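Local coordinates for protein TSSL1 (Pseudomonas aeruginosa, PDB 4B62) that probably fixes the bacterial type VI secretion apparatus to the cell wall, through the C-terminal, OmpA-like peptidoglycan-binding module described here, at residues A[40-45]-A[61-66]; A[75-80]-A[149-154]; A[83-88]-A[133-138]; A[95-100]-A[125-130]. One frame throughout, in Å; residues are numbered along the deposited sequence.

Contact 1. Residues A[40-45]-A[61-66]; sequences VTIRGD and PLLLRI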
loop_
_atom_site.group_PDB
_atom_site.type_symbol
_atom_site.label_atom_id
_atom_site.label_comp_id
_atom_site.label_asym_id
_atom_site.label_seq_id
_atom_site.Cartn_x
_atom_site.Cartn_y
_atom_site.Cartn_z
ATOM N N VAL A 40 1.151 -2.379 -6.946
ATOM C CA VAL A 40 1.043 -0.934 -6.778
ATOM C C VAL A 40 1.777 -0.562 -5.496
ATOM O O VAL A 40 1.405 -1.004 -4.412
ATOM C CB VAL A 40 -0.418 -0.475 -6.683
ATOM C CG1 VAL A 40 -0.483 1.047 -6.607
ATOM C CG2 VAL A 40 -1.240 -1.009 -7.849
ATOM N N THR A 41 2.865 0.199 -5.641
ATOM C CA THR A 41 3.630 0.679 -4.498
ATOM C C THR A 41 3.189 2.104 -4.164
ATOM O O THR A 41 3.154 2.964 -5.042
ATOM C CB THR A 41 5.137 0.660 -4.768
ATOM O OG1 THR A 41 5.554 -0.682 -5.036
ATOM C CG2 THR A 41 5.921 1.192 -3.583
ATOM N N ILE A 42 2.841 2.318 -2.902
ATOM C CA ILE A 42 2.398 3.622 -2.430
ATOM C C ILE A 42 3.196 3.978 -1.173
ATOM O O ILE A 42 3.129 3.262 -0.167
ATOM C CB ILE A 42 0.895 3.643 -2.098
ATOM C CG1 ILE A 42 0.066 3.008 -3.213
ATOM C CG2 ILE A 42 0.452 5.077 -1.803
ATOM C CD1 ILE A 42 -1.426 3.062 -3.010
ATOM N N ARG A 43 3.973 5.064 -1.222
ATOM C CA ARG A 43 4.657 5.550 -0.033
ATOM C C ARG A 43 3.617 5.827 1.064
ATOM O O ARG A 43 2.515 6.340 0.785
ATOM C CB ARG A 43 5.425 6.849 -0.321
ATOM C CG ARG A 43 6.694 6.785 -1.176
ATOM C CD ARG A 43 7.277 8.203 -1.217
ATOM N NE ARG A 43 8.587 8.405 -1.848
ATOM C CZ ARG A 43 8.794 8.641 -3.146
ATOM N NH1 ARG A 43 7.779 8.656 -4.005
ATOM N NH2 ARG A 43 10.034 8.840 -3.595
ATOM N N GLY A 44 3.975 5.522 2.306
ATOM C CA GLY A 44 3.089 5.817 3.435
ATOM C C GLY A 44 2.673 7.278 3.484
ATOM O O GLY A 44 1.554 7.584 3.883
ATOM N N ASP A 45 3.574 8.175 3.072
ATOM C CA ASP A 45 3.290 9.612 3.105
ATOM C C ASP A 45 2.108 9.999 2.213
ATOM O O ASP A 45 1.530 11.065 2.401
ATOM C CB ASP A 45 4.501 10.450 2.663
ATOM C CG ASP A 45 5.782 10.109 3.409
ATOM O OD1 ASP A 45 5.756 9.905 4.641
ATOM O OD2 ASP A 45 6.838 10.060 2.742
ATOM N N PRO A 61 -9.346 9.379 -1.611
ATOM C CA PRO A 61 -9.636 9.197 -3.033
ATOM C C PRO A 61 -8.559 8.402 -3.788
ATOM O O PRO A 61 -8.873 7.732 -4.758
ATOM C CB PRO A 61 -9.750 10.622 -3.543
ATOM C CG PRO A 61 -10.238 11.401 -2.361
ATOM C CD PRO A 61 -9.488 10.791 -1.203
ATOM N N LEU A 62 -7.304 8.460 -3.337
ATOM C CA LEU A 62 -6.257 7.649 -3.960
ATOM C C LEU A 62 -6.586 6.161 -3.831
ATOM O O LEU A 62 -6.523 5.407 -4.814
ATOM C CB LEU A 62 -4.887 7.965 -3.360
ATOM C CG LEU A 62 -3.717 7.071 -3.792
ATOM C CD1 LEU A 62 -3.549 7.082 -5.311
ATOM C CD2 LEU A 62 -2.424 7.502 -3.108
ATOM N N LEU A 63 -6.952 5.731 -2.626
ATOM C CA LEU A 63 -7.347 4.331 -2.440
ATOM C C LEU A 63 -8.633 4.014 -3.180
ATOM O O LEU A 63 -8.825 2.898 -3.642
ATOM C CB LEU A 63 -7.472 3.965 -0.972
ATOM C CG LEU A 63 -6.172 3.745 -0.227
ATOM C CD1 LEU A 63 -6.483 3.200 1.149
ATOM C CD2 LEU A 63 -5.243 2.773 -0.957
ATOM N N LEU A 64 -9.538 4.983 -3.284
ATOM C CA LEU A 64 -10.748 4.767 -4.078
ATOM C C LEU A 64 -10.419 4.465 -5.548
ATOM O O LEU A 64 -11.024 3.585 -6.147
ATOM C CB LEU A 64 -11.694 5.965 -3.963
ATOM C CG LEU A 64 -13.041 5.813 -4.663
ATOM C CD1 LEU A 64 -13.796 4.599 -4.159
ATOM C CD2 LEU A 64 -13.824 7.089 -4.430
ATOM N N ARG A 65 -9.445 5.168 -6.120
ATOM C CA ARG A 65 -9.035 4.898 -7.506
ATOM C C ARG A 65 -8.451 3.495 -7.647
ATOM O O ARG A 65 -8.649 2.828 -8.681
ATOM C CB ARG A 65 -8.043 5.947 -7.993
ATOM C CG ARG A 65 -8.684 7.317 -8.097
ATOM C CD ARG A 65 -7.810 8.320 -8.787
ATOM N NE ARG A 65 -6.677 8.752 -7.990
ATOM C CZ ARG A 65 -6.711 9.719 -7.077
ATOM N NH1 ARG A 65 -7.861 10.305 -6.751
ATOM N NH2 ARG A 65 -5.590 10.079 -6.466
ATOM N N ILE A 66 -7.735 3.049 -6.617
ATOM C CA ILE A 66 -7.251 1.680 -6.637
ATOM C C ILE A 66 -8.411 0.696 -6.552
ATOM O O ILE A 66 -8.448 -0.273 -7.308
ATOM C CB ILE A 66 -6.169 1.457 -5.576
ATOM C CG1 ILE A 66 -4.941 2.254 -6.003
ATOM C CG2 ILE A 66 -5.837 -0.022 -5.439
ATOM C CD1 ILE A 66 -3.975 2.549 -4.901
#

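Contact 2. Residues A[75-80]-A[149-154]; sequences GQVLVT and ITVFAE. With EDO (1,2-ethanediol), chain B.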
loop_
_atom_site.group_PDB
_atom_site.type_symbol
_atom_site.label_atom_id
_atom_site.label_comp_id
_atom_site.label_asym_id
_atom_site.label_seq_id
_atom_site.Cartn_x
_atom_site.Cartn_y
_atom_site.Cartn_z
ATOM N N GLY A 75 -8.681 -10.311 -9.407
ATOM C CA GLY A 75 -7.775 -11.212 -8.717
ATOM C C GLY A 75 -7.772 -11.004 -7.208
ATOM O O GLY A 75 -8.200 -9.961 -6.693
ATOM N N GLN A 76 -7.288 -12.017 -6.498
ATOM C CA GLN A 76 -6.974 -11.918 -5.072
ATOM C C GLN A 76 -5.975 -10.768 -4.850
ATOM O O GLN A 76 -5.188 -10.453 -5.750
ATOM C CB GLN A 76 -6.349 -13.240 -4.614
ATOM C CG GLN A 76 -6.142 -13.396 -3.110
ATOM C CD GLN A 76 -7.416 -13.611 -2.338
ATOM O OE1 GLN A 76 -8.442 -13.965 -2.910
ATOM N NE2 GLN A 76 -7.342 -13.440 -1.022
ATOM N N VAL A 77 -5.998 -10.165 -3.660
ATOM C CA VAL A 77 -5.139 -9.029 -3.365
ATOM C C VAL A 77 -4.397 -9.222 -2.058
ATOM O O VAL A 77 -4.987 -9.568 -1.031
ATOM C CB VAL A 77 -5.933 -7.705 -3.311
ATOM C CG1 VAL A 77 -5.003 -6.547 -2.980
ATOM C CG2 VAL A 77 -6.618 -7.467 -4.644
ATOM N N LEU A 78 -3.085 -9.006 -2.115
ATOM C CA LEU A 78 -2.208 -9.011 -0.936
ATOM C C LEU A 78 -1.697 -7.588 -0.707
ATOM O O LEU A 78 -1.253 -6.926 -1.657
ATOM C CB LEU A 78 -1.031 -9.964 -1.163
ATOM C CG LEU A 78 0.113 -9.903 -0.149
ATOM C CD1 LEU A 78 -0.322 -10.478 1.190
ATOM C CD2 LEU A 78 1.359 -10.598 -0.695
ATOM N N VAL A 79 -1.761 -7.137 0.544
ATOM C CA VAL A 79 -1.192 -5.857 0.923
ATOM C C VAL A 79 -0.065 -6.104 1.921
ATOM O O VAL A 79 -0.309 -6.634 3.009
ATOM C CB VAL A 79 -2.240 -4.913 1.552
ATOM C CG1 VAL A 79 -1.623 -3.542 1.789
ATOM C CG2 VAL A 79 -3.470 -4.812 0.678
ATOM N N THR A 80 1.157 -5.725 1.565
ATOM C CA THR A 80 2.267 -5.778 2.509
ATOM C C THR A 80 2.605 -4.363 2.956
ATOM O O THR A 80 2.552 -3.410 2.157
ATOM C CB THR A 80 3.505 -6.477 1.937
ATOM O OG1 THR A 80 4.006 -5.760 0.804
ATOM C CG2 THR A 80 3.164 -7.923 1.541
ATOM N N ILE A 149 0.605 -3.195 -2.875
ATOM C CA ILE A 149 -0.690 -3.812 -3.111
ATOM C C ILE A 149 -0.549 -4.704 -4.355
ATOM O O ILE A 149 -0.367 -4.210 -5.464
ATOM C CB ILE A 149 -1.781 -2.754 -3.349
ATOM C CG1 ILE A 149 -1.884 -1.814 -2.147
ATOM C CG2 ILE A 149 -3.132 -3.407 -3.616
ATOM C CD1 ILE A 149 -2.701 -0.563 -2.401
ATOM N N THR A 150 -0.604 -6.016 -4.157
ATOM C CA THR A 150 -0.428 -6.964 -5.240
ATOM C C THR A 150 -1.781 -7.531 -5.614
ATOM O O THR A 150 -2.466 -8.095 -4.767
ATOM C CB THR A 150 0.507 -8.108 -4.806
ATOM O OG1 THR A 150 1.819 -7.588 -4.573
ATOM C CG2 THR A 150 0.593 -9.186 -5.867
ATOM N N VAL A 151 -2.159 -7.381 -6.885
ATOM C CA VAL A 151 -3.336 -8.058 -7.422
ATOM C C VAL A 151 -2.826 -9.178 -8.322
ATOM O O VAL A 151 -2.008 -8.966 -9.222
ATOM C CB VAL A 151 -4.336 -7.131 -8.171
ATOM C CG1 VAL A 151 -3.746 -6.547 -9.429
ATOM C CG2 VAL A 151 -5.605 -7.900 -8.521
ATOM N N PHE A 152 -3.345 -10.360 -8.066
ATOM C CA PHE A 152 -3.017 -11.549 -8.829
ATOM C C PHE A 152 -3.945 -11.689 -10.037
ATOM O O PHE A 152 -4.914 -10.967 -10.180
ATOM C CB PHE A 152 -3.131 -12.770 -7.919
ATOM C CG PHE A 152 -2.156 -12.750 -6.773
ATOM C CD1 PHE A 152 -0.880 -13.247 -6.940
ATOM C CD2 PHE A 152 -2.497 -12.232 -5.530
ATOM C CE1 PHE A 152 0.033 -13.244 -5.895
ATOM C CE2 PHE A 152 -1.592 -12.217 -4.478
ATOM C CZ PHE A 152 -0.326 -12.723 -4.664
ATOM N N ALA A 153 -3.643 -12.624 -10.921
ATOM C CA ALA A 153 -4.463 -12.840 -12.115
ATOM C C ALA A 153 -5.919 -13.164 -11.784
ATOM O O ALA A 153 -6.200 -13.896 -10.829
ATOM C CB ALA A 153 -3.873 -13.955 -12.955
ATOM N N GLU A 154 -6.846 -12.633 -12.581
ATOM C CA GLU A 154 -8.267 -12.949 -12.400
ATOM C C GLU A 154 -8.537 -14.388 -12.845
ATOM O O GLU A 154 -9.167 -15.159 -12.111
ATOM C CB GLU A 154 -9.166 -11.974 -13.175
ATOM C CG GLU A 154 -10.656 -12.245 -12.973
ATOM C CD GLU A 154 -11.577 -11.278 -13.695
ATOM O OE1 GLU A 154 -11.231 -10.077 -13.845
ATOM O OE2 GLU A 154 -12.675 -11.735 -14.087
HETATM C C1 EDO B . 4.878 -8.572 -4.131
HETATM O O1 EDO B . 4.029 -9.126 -5.152
HETATM C C2 EDO B . 6.367 -8.787 -4.404
HETATM O O2 EDO B . 6.753 -8.161 -5.637
HETATM O O HOH W 1 -6.369 -14.270 -8.049
#

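Contact 3. Residues A[83-88]-A[133-138]; sequences SDNRPI and ATNASA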
loop_
_atom_site.group_PDB
_atom_site.type_symbol
_atom_site.label_atom_id
_atom_site.label_comp_id
_atom_site.label_asym_id
_atom_site.label_seq_id
_atom_site.Cartn_x
_atom_site.Cartn_y
_atom_site.Cartn_z
ATOM N N SER A 83 8.098 -0.453 6.954
ATOM C CA SER A 83 8.607 0.691 7.682
ATOM C C SER A 83 10.017 1.009 7.222
ATOM O O SER A 83 10.639 0.241 6.473
ATOM C CB SER A 83 8.640 0.409 9.185
ATOM O OG SER A 83 9.563 -0.631 9.482
ATOM N N ASP A 84 10.526 2.132 7.702
ATOM C CA ASP A 84 11.958 2.405 7.681
ATOM C C ASP A 84 12.559 1.737 8.943
ATOM O O ASP A 84 11.894 0.916 9.570
ATOM C CB ASP A 84 12.209 3.920 7.606
ATOM C CG ASP A 84 11.579 4.677 8.741
ATOM O OD1 ASP A 84 11.345 4.077 9.816
ATOM O OD2 ASP A 84 11.319 5.886 8.539
ATOM N N ASN A 85 13.780 2.096 9.325
ATOM C CA ASN A 85 14.398 1.562 10.549
ATOM C C ASN A 85 14.493 2.594 11.684
ATOM O O ASN A 85 15.311 2.449 12.606
ATOM C CB ASN A 85 15.777 0.983 10.233
ATOM C CG ASN A 85 16.787 2.051 9.881
ATOM O OD1 ASN A 85 16.436 3.213 9.674
ATOM N ND2 ASN A 85 18.055 1.664 9.824
ATOM N N ARG A 86 13.627 3.602 11.623
ATOM C CA ARG A 86 13.627 4.737 12.554
ATOM C C ARG A 86 12.234 4.893 13.141
ATOM O O ARG A 86 11.475 5.766 12.723
ATOM C CB ARG A 86 14.004 6.039 11.849
ATOM C CG ARG A 86 15.221 5.968 10.957
ATOM C CD ARG A 86 16.505 5.600 11.671
ATOM N NE ARG A 86 17.625 5.589 10.723
ATOM C CZ ARG A 86 18.450 6.609 10.485
ATOM N NH1 ARG A 86 18.323 7.774 11.121
ATOM N NH2 ARG A 86 19.426 6.460 9.593
ATOM N N PRO A 87 11.884 4.048 14.113
ATOM C CA PRO A 87 10.524 4.073 14.647
ATOM C C PRO A 87 10.146 5.373 15.352
ATOM O O PRO A 87 10.973 5.982 16.040
ATOM C CB PRO A 87 10.526 2.922 15.654
ATOM C CG PRO A 87 11.944 2.822 16.082
ATOM C CD PRO A 87 12.733 3.093 14.839
ATOM N N ILE A 88 8.892 5.776 15.162
ATOM C CA ILE A 88 8.273 6.863 15.914
ATOM C C ILE A 88 7.221 6.161 16.779
ATOM O O ILE A 88 6.044 6.102 16.414
ATOM C CB ILE A 88 7.624 7.912 14.971
ATOM C CG1 ILE A 88 8.650 8.474 13.978
ATOM C CG2 ILE A 88 7.022 9.073 15.759
ATOM C CD1 ILE A 88 8.033 9.292 12.860
ATOM N N ALA A 133 15.102 0.959 -0.563
ATOM C CA ALA A 133 15.970 2.115 -0.566
ATOM C C ALA A 133 16.847 2.079 0.664
ATOM O O ALA A 133 16.611 1.322 1.603
ATOM C CB ALA A 133 15.111 3.373 -0.531
ATOM N N THR A 134 17.866 2.921 0.679
ATOM C CA THR A 134 18.603 3.159 1.922
ATOM C C THR A 134 17.730 3.785 3.009
ATOM O O THR A 134 16.831 4.577 2.710
ATOM C CB THR A 134 19.836 4.052 1.691
ATOM O OG1 THR A 134 20.591 4.170 2.898
ATOM C CG2 THR A 134 19.451 5.442 1.188
ATOM N N ASN A 135 18.012 3.421 4.257
ATOM C CA ASN A 135 17.477 4.132 5.411
ATOM C C ASN A 135 18.407 5.246 5.904
ATOM O O ASN A 135 18.119 5.888 6.926
ATOM C CB ASN A 135 17.151 3.166 6.547
ATOM C CG ASN A 135 15.886 2.376 6.283
ATOM O OD1 ASN A 135 14.835 2.951 6.046
ATOM N ND2 ASN A 135 15.981 1.047 6.327
ATOM N N ALA A 136 19.498 5.491 5.181
ATOM C CA ALA A 136 20.499 6.450 5.610
ATOM C C ALA A 136 20.226 7.878 5.159
ATOM O O ALA A 136 21.055 8.752 5.385
ATOM C CB ALA A 136 21.878 6.015 5.139
ATOM N N SER A 137 19.096 8.111 4.512
ATOM C CA SER A 137 18.647 9.470 4.184
ATOM C C SER A 137 17.168 9.586 4.464
ATOM O O SER A 137 16.444 8.594 4.435
ATOM C CB SER A 137 18.866 9.756 2.692
ATOM O OG SER A 137 18.125 8.865 1.863
ATOM N N ALA A 138 16.696 10.810 4.667
ATOM C CA ALA A 138 15.274 11.008 4.899
ATOM C C ALA A 138 14.457 10.572 3.694
ATOM O O ALA A 138 13.409 9.924 3.836
ATOM C CB ALA A 138 14.972 12.458 5.261
HETATM O O HOH W 2 13.846 -0.911 5.862
#

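Contact 4. Residues A[95-100]-A[125-130]; sequences SNWKLS and GRSDTE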
loop_
_atom_site.group_PDB
_atom_site.type_symbol
_atom_site.label_atom_id
_atom_site.label_comp_id
_atom_site.label_asym_id
_atom_site.label_seq_id
_atom_site.Cartn_x
_atom_site.Cartn_y
_atom_site.Cartn_z
ATOM N N SER A 95 5.873 -0.201 17.913
ATOM C CA SER A 95 7.011 -0.580 17.095
ATOM C C SER A 95 6.728 -0.246 15.638
ATOM O O SER A 95 5.559 -0.066 15.211
ATOM C CB SER A 95 7.292 -2.082 17.203
ATOM O OG SER A 95 6.226 -2.848 16.657
ATOM N N ASN A 96 7.807 -0.192 14.861
ATOM C CA ASN A 96 7.671 -0.099 13.422
ATOM C C ASN A 96 6.968 -1.335 12.856
ATOM O O ASN A 96 6.221 -1.228 11.893
ATOM C CB ASN A 96 9.037 0.108 12.752
ATOM C CG ASN A 96 9.247 1.530 12.237
ATOM O OD1 ASN A 96 8.298 2.295 12.057
ATOM N ND2 ASN A 96 10.502 1.875 11.960
ATOM N N TRP A 97 7.198 -2.509 13.450
ATOM C CA TRP A 97 6.482 -3.698 13.020
ATOM C C TRP A 97 4.973 -3.498 13.132
ATOM O O TRP A 97 4.235 -3.711 12.167
ATOM C CB TRP A 97 6.907 -4.968 13.785
ATOM C CG TRP A 97 6.060 -6.070 13.351
ATOM C CD1 TRP A 97 6.197 -6.807 12.199
ATOM C CD2 TRP A 97 4.846 -6.510 13.963
ATOM N NE1 TRP A 97 5.154 -7.673 12.072
ATOM C CE2 TRP A 97 4.324 -7.537 13.152
ATOM C CE3 TRP A 97 4.174 -6.177 15.149
ATOM C CZ2 TRP A 97 3.140 -8.209 13.464
ATOM C CZ3 TRP A 97 2.998 -6.857 15.457
ATOM C CH2 TRP A 97 2.496 -7.855 14.615
ATOM N N LYS A 98 4.524 -3.034 14.294
ATOM C CA LYS A 98 3.096 -2.895 14.496
ATOM C C LYS A 98 2.513 -1.843 13.570
ATOM O O LYS A 98 1.433 -2.041 13.008
ATOM C CB LYS A 98 2.763 -2.586 15.949
ATOM C CG LYS A 98 1.263 -2.641 16.224
ATOM C CD LYS A 98 0.719 -4.060 16.130
ATOM C CE LYS A 98 -0.800 -4.135 16.048
ATOM N NZ LYS A 98 -1.421 -3.745 17.336
ATOM N N LEU A 99 3.227 -0.735 13.384
ATOM C CA LEU A 99 2.753 0.274 12.443
ATOM C C LEU A 99 2.636 -0.297 11.020
ATOM O O LEU A 99 1.649 -0.035 10.314
ATOM C CB LEU A 99 3.663 1.498 12.459
ATOM C CG LEU A 99 3.202 2.669 11.591
ATOM C CD1 LEU A 99 1.862 3.229 12.057
ATOM C CD2 LEU A 99 4.300 3.732 11.553
ATOM N N SER A 100 3.630 -1.091 10.604
ATOM C CA SER A 100 3.628 -1.646 9.255
ATOM C C SER A 100 2.444 -2.616 9.071
ATOM O O SER A 100 1.811 -2.642 8.017
ATOM C CB SER A 100 4.970 -2.326 8.956
ATOM O OG SER A 100 5.134 -3.598 9.574
ATOM N N GLY A 125 2.326 -7.196 7.826
ATOM C CA GLY A 125 3.345 -6.234 8.189
ATOM C C GLY A 125 4.709 -6.887 8.134
ATOM O O GLY A 125 4.928 -7.971 8.699
ATOM N N ARG A 126 5.629 -6.222 7.448
ATOM C CA ARG A 126 6.984 -6.734 7.246
ATOM C C ARG A 126 8.065 -5.858 7.842
ATOM O O ARG A 126 9.261 -6.059 7.580
ATOM C CB ARG A 126 7.202 -6.979 5.769
ATOM C CG ARG A 126 6.230 -8.032 5.300
ATOM C CD ARG A 126 6.646 -8.627 4.007
ATOM N NE ARG A 126 5.730 -9.691 3.619
ATOM C CZ ARG A 126 5.691 -10.204 2.398
ATOM N NH1 ARG A 126 6.496 -9.719 1.466
ATOM N NH2 ARG A 126 4.837 -11.176 2.106
ATOM N N SER A 127 7.635 -4.871 8.639
ATOM C CA SER A 127 8.540 -3.928 9.332
ATOM C C SER A 127 9.638 -3.460 8.402
ATOM O O SER A 127 9.319 -3.021 7.294
ATOM C CB SER A 127 9.066 -4.422 10.709
ATOM O OG SER A 127 10.036 -5.449 10.628
ATOM N N ASP A 128 10.900 -3.499 8.830
ATOM C CA ASP A 128 12.025 -2.959 8.052
ATOM C C ASP A 128 12.826 -4.030 7.310
ATOM O O ASP A 128 13.953 -3.791 6.877
ATOM C CB ASP A 128 12.949 -2.144 8.965
ATOM C CG ASP A 128 13.636 -2.988 10.022
ATOM O OD1 ASP A 128 13.253 -4.150 10.226
ATOM O OD2 ASP A 128 14.581 -2.475 10.658
ATOM N N THR A 129 12.219 -5.193 7.133
ATOM C CA THR A 129 12.953 -6.366 6.644
ATOM C C THR A 129 13.137 -6.406 5.135
ATOM O O THR A 129 13.952 -7.177 4.641
ATOM C CB THR A 129 12.245 -7.672 7.043
ATOM O OG1 THR A 129 10.944 -7.767 6.437
ATOM C CG2 THR A 129 12.162 -7.817 8.567
ATOM N N GLU A 130 12.357 -5.604 4.419
ATOM C CA GLU A 130 12.277 -5.611 2.973
ATOM C C GLU A 130 12.402 -4.188 2.413
ATOM O O GLU A 130 11.493 -3.672 1.765
ATOM C CB GLU A 130 10.972 -6.274 2.534
ATOM C CG GLU A 130 10.971 -7.753 2.886
ATOM C CD GLU A 130 9.744 -8.524 2.443
ATOM O OE1 GLU A 130 8.841 -7.941 1.795
ATOM O OE2 GLU A 130 9.716 -9.746 2.743
#

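Contact 1. Residues A[40-45]-A[61-66]
Ile42, Leu62 and Ile66 meet across this contact with branched aliphatic ends, and the planar group nearby belongs to Arg65, whose guanidinium is turned back onto its own helix: Pro61 O and Leu62 CA sit over one face, both toward its rim, while its NE forms a salt bridge with Asp23. Leu62, Leu63 and Ile66 present the aliphatic side of helix 60-72 to the strand. The helix segment 61-66 runs almost exactly antiparallel to strand 40-43, at 176°, with the axes 11.9 Å apart. Ile42 contributes the largest share of the packing. With CG2 anti to the backbone N and CG1 anti to the carbonyl carbon (chi1 -47°), its two branches diverge. CG2 slides past Leu62, 4.0 Å from CD2, whereas the extended arm ending in CD1 comes within 4.3 Å of Leu63 CD2 and meets Ile66 tip to tip. The 3.2 Å between Ile42 CD1 and Ile66 CD1 is shorter than a relaxed methyl pair; as Ile66 is deposited in two conformers, this closeness is doubtful. The 4.2 Å from Val40 CG1 to Ile66 CD1 depends on the same conformer. Beta-branched Val40 and Ile42 suit an extended strand; Leu62, its CG anti to N, is compatible with a helix and carries CD2 to Ile42. Wholly apolar and buried, the interface is consistent with helix-on-sheet packing held by shape and exclusion of water.

Contact 2. Residues A[75-80]-A[149-154]
Thr150 N donates to Leu78 O at 2.7 Å, a nearly straight bond (174°) aimed close to the C=O direction. Leu78 N returns a bond to Thr150 O, making Leu78 and Thr150 a hydrogen-bonded pair of the antiparallel junction between strands 77-82 and 146-152, in the mixed sheet of this OmpA-like domain. Phe152 N continues the series to Gln76 O. Val77 with Val151 and Val79 with Ile149 form the non-hydrogen-bonded pairs; their side chains share one sheet face, where helix 96-115 covers Val79 and Ile149, and Val77 CG1 packs 3.7 Å from Ile149 CG2. Beta-branched valine and isoleucine suit extended strands and this buried layer. The Phe152 ring turns its edge to the neighbouring strand, CE2 being 4.0 Å from Leu78 CB, while Thr150 CG2 lies over one ring face. Just before strand 77-82 begins, Gly75 has no side chain, which lets Phe152 O approach to 3.2 Å of Gly75 CA in a CA-H...O contact. A water bridges Gln76 N and Ala153 O there, and Gln76 NE2 turns to Gly119 O. Thr150 OG1, anti to its carbonyl carbon (chi1 -66°), hydrogen-bonds O1 of a 1,2-ethanediol, probably from the crystallisation liquor, at 2.8 Å; Arg37 NH1 binds the same molecule.

Contact 3. Residues A[83-88]-A[133-138]
Asn85 and Asn135 stack their side-chain amides, the planes 22° apart and the two chains sliding past each other in opposite directions. The overlap is staggered: Asn85 OD1 lies 3.2 Å from Asn135 CB, and Asn85 CG is 3.7 Å from Asn135 CG. Asparagine suits both places, its short amide offering a flat face to stack and donor and acceptor ends. Asn85 CG stands between the backbone N and the carbonyl carbon, the crowded position (chi1 70°), whereas Asn135 keeps CG anti to its carbonyl carbon (chi1 -75°). Asn135 OD1 packs 3.2 Å from Asp84 CB. For its polar partners, Asn135 OD1 accepts from Asn144 ND2, and Asn135 ND2 donates to a water at 2.9 Å that makes a weak, long bond to Ser83 O. Asn85 OD1 takes a weak bond from Arg86 NE. The Arg86 chain bends at chi2, and its NH2 ends 3.0 Å from Asn135 O, at too poor an angle for a hydrogen bond. Arg86 NH2 and Arg141 NH1 come close there, and this carbonyl, which accepts from Arg141, may offset some of the repulsion. Asp84 OD1 takes Arg86 N at 2.9 Å from well above the carboxylate plane and also Asn96 ND2, while Asp84 OD2 forms a salt bridge with Arg145. Within the 133-138 loop, Thr134 OG1 accepts from Ala136 N. These bonds define an Asx turn at Asp84 in one loop and an ST turn at Thr134 in the other. Asp84 closely follows strand 77-82, where OmpA-like domains carry an aspartate that in relatives takes part in peptidoglycan binding.

Contact 4. Residues A[95-100]-A[125-130]
Ser100 OG links the first turn of helix 96-115 to the loop at 125-130: it accepts from Ser127 N at 3.0 Å (146°) and gives its own proton to Trp97 O at 2.7 Å. A chi1 of 76° holds the hydroxyl between its backbone N and carbonyl carbon, back toward the preceding turn, and a serine is short enough to do both jobs. Beside it, Ser127 CB rests 3.5 Å from Trp97 CA and near the plane of the indole, at its edge. The indole NE1 makes a weak, long bond to Gly125 O, which lies obliquely to the ring. Gly125, lacking a side chain, brings its CA within 3.5 Å of Ser100 OG. In the next shell, Ser127 takes a positive phi (44°) in a type II' turn from Arg126 to Thr129, in which Arg126 O receives both Thr129 N and Thr129 OG1. Arg126 NH1 pairs with Glu130 OE1 at 3.0 Å, nearly in the guanidinium plane and on the syn lone pair, while NH2 meets Glu124. At the helix start, Ser95 OG caps Lys98 N. Strand 77-82, helix 96-115 and the parallel strand 121-125 form a beta-alpha-beta crossover; here its helix N-terminus packs on the turn leaving its last strand.

Contacts 1 and 2 belong to the body of the sheet and contacts 3 and 4 to its loop end. Contact 1 is fully buried; contact 2 joins neighbouring strands and is partly buried. They meet at Ile149, whose N bonds Val40 O and whose CD1 packs near Ile42 and Ile66. Contact 3 is a surface contact, its centre about 17 Å from the centre of the chain, and contact 4 is intermediate. These two are joined by Ser83 N to Ser127 O. Contacts 2 and 3 share the chain leaving strand 77-82, and Thr80 of contact 2 packs on Arg126 of contact 4. Chemistry follows place: hydrocarbon inside, backbone bonds plus a buried apolar face in the sheet, hydroxyls, amides and charges in the loops.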